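Local coordinates for CNPV058 bcl-2 like protein (Canarypox virus, PDB 5WOS) that inhibits apoptosis of the host cell, interacting with BAK1, BAX and other BH3-containing proteins and supposedly preventing activation of BAK1 and BAX, at residues V40-E43 and N44-I47; I48-N51 and M52-I56; P79-V82 and Y83-H87. All coordinates share one frame; numbering follows the deposited sequence.

Contact 1. Residues V40-E43 and N44-I47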
loop_
_atom_site.group_PDB
_atom_site.type_symbol
_atom_site.label_atom_id
_atom_site.label_comp_id
_atom_site.label_asym_id
_atom_site.label_seq_id
_atom_site.Cartn_x
_atom_site.Cartn_y
_atom_site.Cartn_z
ATOM N N VAL A 40 10.465 1.156 -13.505
ATOM C CA VAL A 40 9.305 0.280 -13.384
ATOM C C VAL A 40 9.011 -0.349 -14.734
ATOM O O VAL A 40 9.261 0.233 -15.794
ATOM C CB VAL A 40 8.069 1.045 -12.855
ATOM C CG1 VAL A 40 8.306 1.528 -11.436
ATOM C CG2 VAL A 40 7.705 2.210 -13.774
ATOM N N GLU A 41 8.444 -1.555 -14.681
ATOM C CA GLU A 41 8.060 -2.267 -15.892
ATOM C C GLU A 41 6.905 -1.569 -16.604
ATOM O O GLU A 41 6.932 -1.406 -17.829
ATOM C CB GLU A 41 7.689 -3.708 -15.530
ATOM C CG GLU A 41 7.036 -4.522 -16.638
ATOM C CD GLU A 41 6.639 -5.910 -16.170
ATOM O OE1 GLU A 41 7.314 -6.450 -15.268
ATOM O OE2 GLU A 41 5.644 -6.456 -16.693
ATOM N N ASP A 42 5.887 -1.148 -15.852
ATOM C CA ASP A 42 4.672 -0.549 -16.403
ATOM C C ASP A 42 4.630 0.912 -15.972
ATOM O O ASP A 42 4.276 1.224 -14.831
ATOM C CB ASP A 42 3.439 -1.308 -15.928
ATOM C CG ASP A 42 2.147 -0.716 -16.454
ATOM O OD1 ASP A 42 2.201 0.207 -17.295
ATOM O OD2 ASP A 42 1.074 -1.177 -16.016
ATOM N N GLU A 43 4.976 1.810 -16.899
ATOM C CA GLU A 43 5.098 3.223 -16.557
ATOM C C GLU A 43 3.732 3.879 -16.377
ATOM O O GLU A 43 3.563 4.735 -15.501
ATOM C CB GLU A 43 5.910 3.941 -17.632
ATOM C CG GLU A 43 6.413 5.318 -17.219
ATOM C CD GLU A 43 5.509 6.445 -17.671
ATOM O OE1 GLU A 43 4.668 6.219 -18.564
ATOM O OE2 GLU A 43 5.643 7.562 -17.130
ATOM N N ASN A 44 2.744 3.491 -17.184
ATOM C CA ASN A 44 1.434 4.128 -17.095
ATOM C C ASN A 44 0.755 3.810 -15.767
ATOM O O ASN A 44 0.199 4.700 -15.114
ATOM C CB ASN A 44 0.558 3.698 -18.271
ATOM C CG ASN A 44 0.824 4.517 -19.515
ATOM O OD1 ASN A 44 1.066 5.723 -19.437
ATOM N ND2 ASN A 44 0.792 3.866 -20.672
ATOM N N THR A 45 0.785 2.542 -15.350
ATOM C CA THR A 45 0.234 2.195 -14.044
ATOM C C THR A 45 0.941 2.960 -12.933
ATOM O O THR A 45 0.293 3.484 -12.019
ATOM C CB THR A 45 0.346 0.688 -13.802
ATOM O OG1 THR A 45 -0.419 -0.017 -14.786
ATOM C CG2 THR A 45 -0.174 0.325 -12.421
ATOM N N TYR A 46 2.270 3.038 -12.993
ATOM C CA TYR A 46 3.018 3.649 -11.900
ATOM C C TYR A 46 2.587 5.093 -11.682
ATOM O O TYR A 46 2.403 5.525 -10.539
ATOM C CB TYR A 46 4.520 3.570 -12.177
ATOM C CG TYR A 46 5.361 4.103 -11.041
ATOM C CD1 TYR A 46 5.456 3.410 -9.849
ATOM C CD2 TYR A 46 6.061 5.297 -11.162
ATOM C CE1 TYR A 46 6.210 3.885 -8.808
ATOM C CE2 TYR A 46 6.824 5.778 -10.122
ATOM C CZ TYR A 46 6.891 5.067 -8.945
ATOM O OH TYR A 46 7.645 5.530 -7.896
ATOM N N ILE A 47 2.412 5.851 -12.765
ATOM C CA ILE A 47 1.985 7.242 -12.635
ATOM C C ILE A 47 0.617 7.319 -11.969
ATOM O O ILE A 47 0.389 8.142 -11.074
ATOM C CB ILE A 47 1.994 7.930 -14.014
ATOM C CG1 ILE A 47 3.350 8.598 -14.271
ATOM C CG2 ILE A 47 0.895 8.985 -14.124
ATOM C CD1 ILE A 47 4.525 7.645 -14.283
#

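Contact 2. Residues I48-N51 and M52-I56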
loop_
_atom_site.group_PDB
_atom_site.type_symbol
_atom_site.label_atom_id
_atom_site.label_comp_id
_atom_site.label_asym_id
_atom_site.label_seq_id
_atom_site.Cartn_x
_atom_site.Cartn_y
_atom_site.Cartn_z
ATOM N N ILE A 48 -0.311 6.459 -12.383
ATOM C CA ILE A 48 -1.649 6.480 -11.797
ATOM C C ILE A 48 -1.586 6.126 -10.315
ATOM O O ILE A 48 -2.091 6.864 -9.461
ATOM C CB ILE A 48 -2.587 5.538 -12.574
ATOM C CG1 ILE A 48 -2.857 6.119 -13.963
ATOM C CG2 ILE A 48 -3.901 5.339 -11.819
ATOM C CD1 ILE A 48 -3.684 5.223 -14.881
ATOM N N VAL A 49 -0.966 4.990 -9.985
ATOM C CA VAL A 49 -0.883 4.581 -8.585
ATOM C C VAL A 49 -0.054 5.578 -7.782
ATOM O O VAL A 49 -0.366 5.872 -6.624
ATOM C CB VAL A 49 -0.314 3.155 -8.474
ATOM C CG1 VAL A 49 -0.146 2.760 -7.011
ATOM C CG2 VAL A 49 -1.228 2.164 -9.182
ATOM N N LYS A 50 1.016 6.111 -8.375
ATOM C CA LYS A 50 1.836 7.084 -7.661
ATOM C C LYS A 50 1.012 8.301 -7.258
ATOM O O LYS A 50 1.139 8.804 -6.135
ATOM C CB LYS A 50 3.028 7.506 -8.523
ATOM C CG LYS A 50 4.032 8.407 -7.810
ATOM C CD LYS A 50 5.248 8.715 -8.685
ATOM C CE LYS A 50 4.876 9.487 -9.940
ATOM N NZ LYS A 50 4.165 10.763 -9.622
ATOM N N ASN A 51 0.155 8.784 -8.159
ATOM C CA ASN A 51 -0.659 9.955 -7.848
ATOM C C ASN A 51 -1.772 9.609 -6.871
ATOM O O ASN A 51 -2.061 10.384 -5.950
ATOM C CB ASN A 51 -1.240 10.545 -9.132
ATOM C CG ASN A 51 -0.200 11.262 -9.963
ATOM O OD1 ASN A 51 0.727 11.874 -9.431
ATOM N ND2 ASN A 51 -0.345 11.187 -11.274
ATOM N N MET A 52 -2.411 8.453 -7.055
ATOM C CA MET A 52 -3.469 8.036 -6.140
ATOM C C MET A 52 -2.974 8.023 -4.700
ATOM O O MET A 52 -3.649 8.526 -3.793
ATOM C CB MET A 52 -3.988 6.656 -6.536
ATOM C CG MET A 52 -4.820 6.641 -7.801
ATOM S SD MET A 52 -5.411 4.986 -8.175
ATOM C CE MET A 52 -6.531 5.323 -9.530
ATOM N N CYS A 53 -1.793 7.447 -4.466
ATOM C CA CYS A 53 -1.265 7.373 -3.108
ATOM C C CYS A 53 -0.830 8.743 -2.602
ATOM O O CYS A 53 -0.947 9.025 -1.405
ATOM C CB CYS A 53 -0.093 6.391 -3.049
ATOM S SG CYS A 53 -0.532 4.679 -3.436
ATOM N N ASP A 54 -0.332 9.603 -3.491
ATOM C CA ASP A 54 0.090 10.935 -3.070
ATOM C C ASP A 54 -1.097 11.800 -2.667
ATOM O O ASP A 54 -0.941 12.716 -1.851
ATOM C CB ASP A 54 0.887 11.615 -4.185
ATOM C CG ASP A 54 2.288 11.052 -4.331
ATOM O OD1 ASP A 54 2.670 10.177 -3.526
ATOM O OD2 ASP A 54 3.011 11.487 -5.252
ATOM N N ILE A 55 -2.280 11.540 -3.229
ATOM C CA ILE A 55 -3.481 12.249 -2.794
ATOM C C ILE A 55 -3.899 11.774 -1.409
ATOM O O ILE A 55 -4.192 12.581 -0.519
ATOM C CB ILE A 55 -4.624 12.060 -3.809
ATOM C CG1 ILE A 55 -4.197 12.507 -5.211
ATOM C CG2 ILE A 55 -5.850 12.857 -3.377
ATOM C CD1 ILE A 55 -5.077 11.950 -6.313
ATOM N N ILE A 56 -3.940 10.456 -1.208
ATOM C CA ILE A 56 -4.323 9.911 0.092
ATOM C C ILE A 56 -3.369 10.404 1.173
ATOM O O ILE A 56 -3.793 10.835 2.252
ATOM C CB ILE A 56 -4.368 8.373 0.029
ATOM C CG1 ILE A 56 -5.631 7.927 -0.709
ATOM C CG2 ILE A 56 -4.322 7.760 1.427
ATOM C CD1 ILE A 56 -5.635 6.467 -1.075
#

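Contact 3. Residues P79-V82 and Y83-H87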
loop_
_atom_site.group_PDB
_atom_site.type_symbol
_atom_site.label_atom_id
_atom_site.label_comp_id
_atom_site.label_asym_id
_atom_site.label_seq_id
_atom_site.Cartn_x
_atom_site.Cartn_y
_atom_site.Cartn_z
ATOM N N PRO A 79 0.360 -7.503 8.389
ATOM C CA PRO A 79 -0.586 -8.463 7.796
ATOM C C PRO A 79 -1.972 -8.391 8.409
ATOM O O PRO A 79 -2.961 -8.638 7.708
ATOM C CB PRO A 79 0.080 -9.824 8.054
ATOM C CG PRO A 79 1.525 -9.519 8.274
ATOM C CD PRO A 79 1.560 -8.169 8.926
ATOM N N GLU A 80 -2.075 -8.050 9.696
ATOM C CA GLU A 80 -3.381 -7.980 10.344
ATOM C C GLU A 80 -4.155 -6.750 9.892
ATOM O O GLU A 80 -5.372 -6.820 9.676
ATOM C CB GLU A 80 -3.217 -7.971 11.864
ATOM C CG GLU A 80 -2.804 -9.304 12.460
ATOM C CD GLU A 80 -1.315 -9.577 12.351
ATOM O OE1 GLU A 80 -0.606 -8.778 11.706
ATOM O OE2 GLU A 80 -0.855 -10.593 12.916
ATOM N N ILE A 81 -3.471 -5.613 9.753
ATOM C CA ILE A 81 -4.128 -4.407 9.259
ATOM C C ILE A 81 -4.667 -4.645 7.855
ATOM O O ILE A 81 -5.826 -4.338 7.554
ATOM C CB ILE A 81 -3.158 -3.212 9.293
ATOM C CG1 ILE A 81 -2.665 -2.967 10.723
ATOM C CG2 ILE A 81 -3.840 -1.957 8.755
ATOM C CD1 ILE A 81 -1.480 -2.034 10.810
ATOM N N VAL A 82 -3.834 -5.205 6.978
ATOM C CA VAL A 82 -4.276 -5.499 5.618
ATOM C C VAL A 82 -5.451 -6.465 5.648
ATOM O O VAL A 82 -6.452 -6.274 4.949
ATOM C CB VAL A 82 -3.110 -6.055 4.780
ATOM C CG1 VAL A 82 -3.571 -6.380 3.362
ATOM C CG2 VAL A 82 -1.955 -5.060 4.750
ATOM N N TYR A 83 -5.349 -7.517 6.463
ATOM C CA TYR A 83 -6.438 -8.483 6.561
ATOM C C TYR A 83 -7.728 -7.802 6.987
ATOM O O TYR A 83 -8.782 -8.004 6.376
ATOM C CB TYR A 83 -6.073 -9.588 7.547
ATOM C CG TYR A 83 -7.160 -10.628 7.742
ATOM C CD1 TYR A 83 -7.085 -11.863 7.114
ATOM C CD2 TYR A 83 -8.253 -10.380 8.563
ATOM C CE1 TYR A 83 -8.074 -12.820 7.290
ATOM C CE2 TYR A 83 -9.245 -11.326 8.741
ATOM C CZ TYR A 83 -9.149 -12.545 8.110
ATOM O OH TYR A 83 -10.140 -13.481 8.299
ATOM N N ASP A 84 -7.662 -6.990 8.041
ATOM C CA ASP A 84 -8.847 -6.349 8.596
ATOM C C ASP A 84 -9.368 -5.203 7.738
ATOM O O ASP A 84 -10.412 -4.633 8.071
ATOM C CB ASP A 84 -8.537 -5.848 10.006
ATOM C CG ASP A 84 -8.071 -6.961 10.932
ATOM O OD1 ASP A 84 -8.605 -8.086 10.836
ATOM O OD2 ASP A 84 -7.160 -6.712 11.750
ATOM N N THR A 85 -8.685 -4.853 6.649
ATOM C CA THR A 85 -9.137 -3.772 5.783
ATOM C C THR A 85 -9.968 -4.270 4.609
ATOM O O THR A 85 -10.815 -3.528 4.102
ATOM C CB THR A 85 -7.931 -2.985 5.256
ATOM O OG1 THR A 85 -7.228 -2.393 6.356
ATOM C CG2 THR A 85 -8.361 -1.875 4.291
ATOM N N ILE A 86 -9.755 -5.509 4.171
ATOM C CA ILE A 86 -10.343 -5.990 2.928
ATOM C C ILE A 86 -10.879 -7.406 3.098
ATOM O O ILE A 86 -11.103 -8.115 2.112
ATOM C CB ILE A 86 -9.311 -5.922 1.785
ATOM C CG1 ILE A 86 -8.030 -6.666 2.192
ATOM C CG2 ILE A 86 -9.033 -4.465 1.416
ATOM C CD1 ILE A 86 -6.823 -6.393 1.309
ATOM N N HIS A 87 -11.114 -7.820 4.346
ATOM C CA HIS A 87 -11.629 -9.165 4.583
ATOM C C HIS A 87 -13.106 -9.263 4.224
ATOM O O HIS A 87 -13.557 -10.295 3.714
ATOM C CB HIS A 87 -11.405 -9.571 6.038
ATOM C CG HIS A 87 -11.973 -10.912 6.376
ATOM N ND1 HIS A 87 -13.082 -11.073 7.178
ATOM C CD2 HIS A 87 -11.594 -12.158 6.004
ATOM C CE1 HIS A 87 -13.356 -12.360 7.294
ATOM N NE2 HIS A 87 -12.467 -13.040 6.594
#

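Contact 1. Residues V40-E43 and N44-I47
V40 lays its CG1 methyl over one face of the Y46 ring, 4.0 Å from the centroid and 21° off the ring normal, a CH-pi contact displaced toward the CD1 side of the rim. The second methyl takes the stem of the same residue: V40 CG2 lies 3.8 Å from Y46 CB, and the two side chains cross at nearly a right angle. The ring reaches this place because Y46 CG stands opposite the backbone N (chi1 -176°), which sends the ring outward from the helix, where V40 can lie over it.

Next to this apolar contact is the helix N-cap. D42, the last residue before helix 43-69, points its carboxylate at the first turn, and T45 N gives D42 OD1 a weak but almost perfectly straight bond of 3.4 Å. The carboxylate thus faces the positive end of the helix, which probably stabilises its charge. Main-chain bonding starts at the same residue, with Y46 N to D42 O at 3.3 Å, followed by I47 N to E43 O at 3.2 Å. Beside it, the E43 chain bends at chi2 (-96°), bringing its carboxylate alongside the isoleucine, with E43 OE2 3.1 Å from I47 CD1, a tight polar-apolar approach.

Farther out, the Y46 hydroxyl is held by a hydrogen bond with E29 OE1 and a weak one to N25 O, which fix the far end of the ring on helix 14-32. E41 N is bound to N21 OD1 of that helix. V40 rests on N21 and N25, T45 on I22 and the C-terminal W143, and Y46 on Y26, so the loop leading out of helix 14-32 and the first turn of helix 43-69 lie together against helix 14-32.

Contact 2. Residues I48-N51 and M52-I56
M52 leaves the backbone with CG opposite its own carbonyl carbon (chi1 -72°) and then runs extended (chi2 -179°), which carries its thioether back along the helix beside I48. This is i to i+4 packing on helix 43-69, an amphipathic helix of the all-helical Bcl-2 fold. The two side chains lie side by side and point the same way, M52 CE touching I48 CG2 at 3.5 Å. Nearer the backbone, M52 CG sits 3.2 Å from I48 O, the same oxygen that receives M52 N at 2.9 Å, so the start of the methionine chain lies close against the preceding turn.

One step round the helix, C53 repeats the pattern more loosely: its sulfur is 4.1 Å from V49 CG1, and C53 N bonds to V49 O. V49 and M52 both meet L146 near the C terminus, while M52 and C53 pack on I96 of helix 92-112. M52 and I56 also touch an aromatic side chain of the bound peptide, which places this flank of the helix in the ligand-binding groove.

The other flank is polar. D54 doubles back over K50, its CG 3.1 Å from K50 O; that oxygen accepts from D54 N, but the carboxylate oxygens beside it are acceptors as well, so their approach is not a hydrogen bond and is probably unfavourable. The K50 chain passes D54 with its CG and bends at its last two torsions, leaving K50 NZ 4.6 Å from D54 OD2, too far for a salt bridge. D54 OD1 has its hydrogen bond elsewhere, with the hydroxyl of Y26 on helix 14-32.

Contact 3. Residues P79-V82 and Y83-H87
The D84 carboxylate folds back against the E80 carbonyl one turn earlier, D84 OD2 coming within 2.7 Å of E80 O. Both atoms are acceptors, so this is a close and probably unfavourable approach, although E80 O also receives D84 N at 2.8 Å. The other flat groups are rings, paired within 83-87: Y83 CE2 lies over one face of the H87 imidazole, 3.5 Å above the plane and displaced toward the rim, the two rings nearly parallel, while Y83 CB leans on P79 O.

Threonine closes the next turn. With T85 OG1 opposite its carbonyl carbon (chi1 -62°), the hydroxyl reaches back to donate to I81 O at 2.7 Å, from above the carbonyl plane. T85 N bonds to V82 O at 3.1 Å, an i to i+3 step, and I86 N adds a weak bond to the same oxygen. On the inner side V82 and I86 run alongside each other, V82 CG1 meeting I86 CD1 at 3.8 Å. I86 CG1 sits between its backbone N and carbonyl carbon (chi1 54°), which swings the chain back over V82 O.

V82 and I86 pack on I98 of helix 92-112, and on S128 and C133, respectively, of helix 121-138. R94, in the Trp-Gly-Arg signature of the Bcl-2 family, touches T85 and I86. I81, D84 and T85 meet apolar side chains of the bound peptide, and the short helix thereby forms one wall of the BH3-binding groove characteristic of Bcl-2 proteins.

In the fold
Leaving helix 14-32, the chain passes through a loop into contact 1, where helix 43-69 starts, and runs straight on into contact 2 on the same helix, their centres 12 Å apart. None of the three contacts closes a long loop: each joins adjoining segments, and they follow in series without nesting or crossing. After helix 43-69 the chain reaches helix 78-86 and contact 3, on the opposite side of the chain's centre from contact 1. Contacts 2 and 3 do not touch, their nearest atoms being about 10 Å apart, yet both meet the bound peptide and helix 92-112. Contacts 1 and 2 both rest on helix 14-32, contact 1 at the start of helix 43-69.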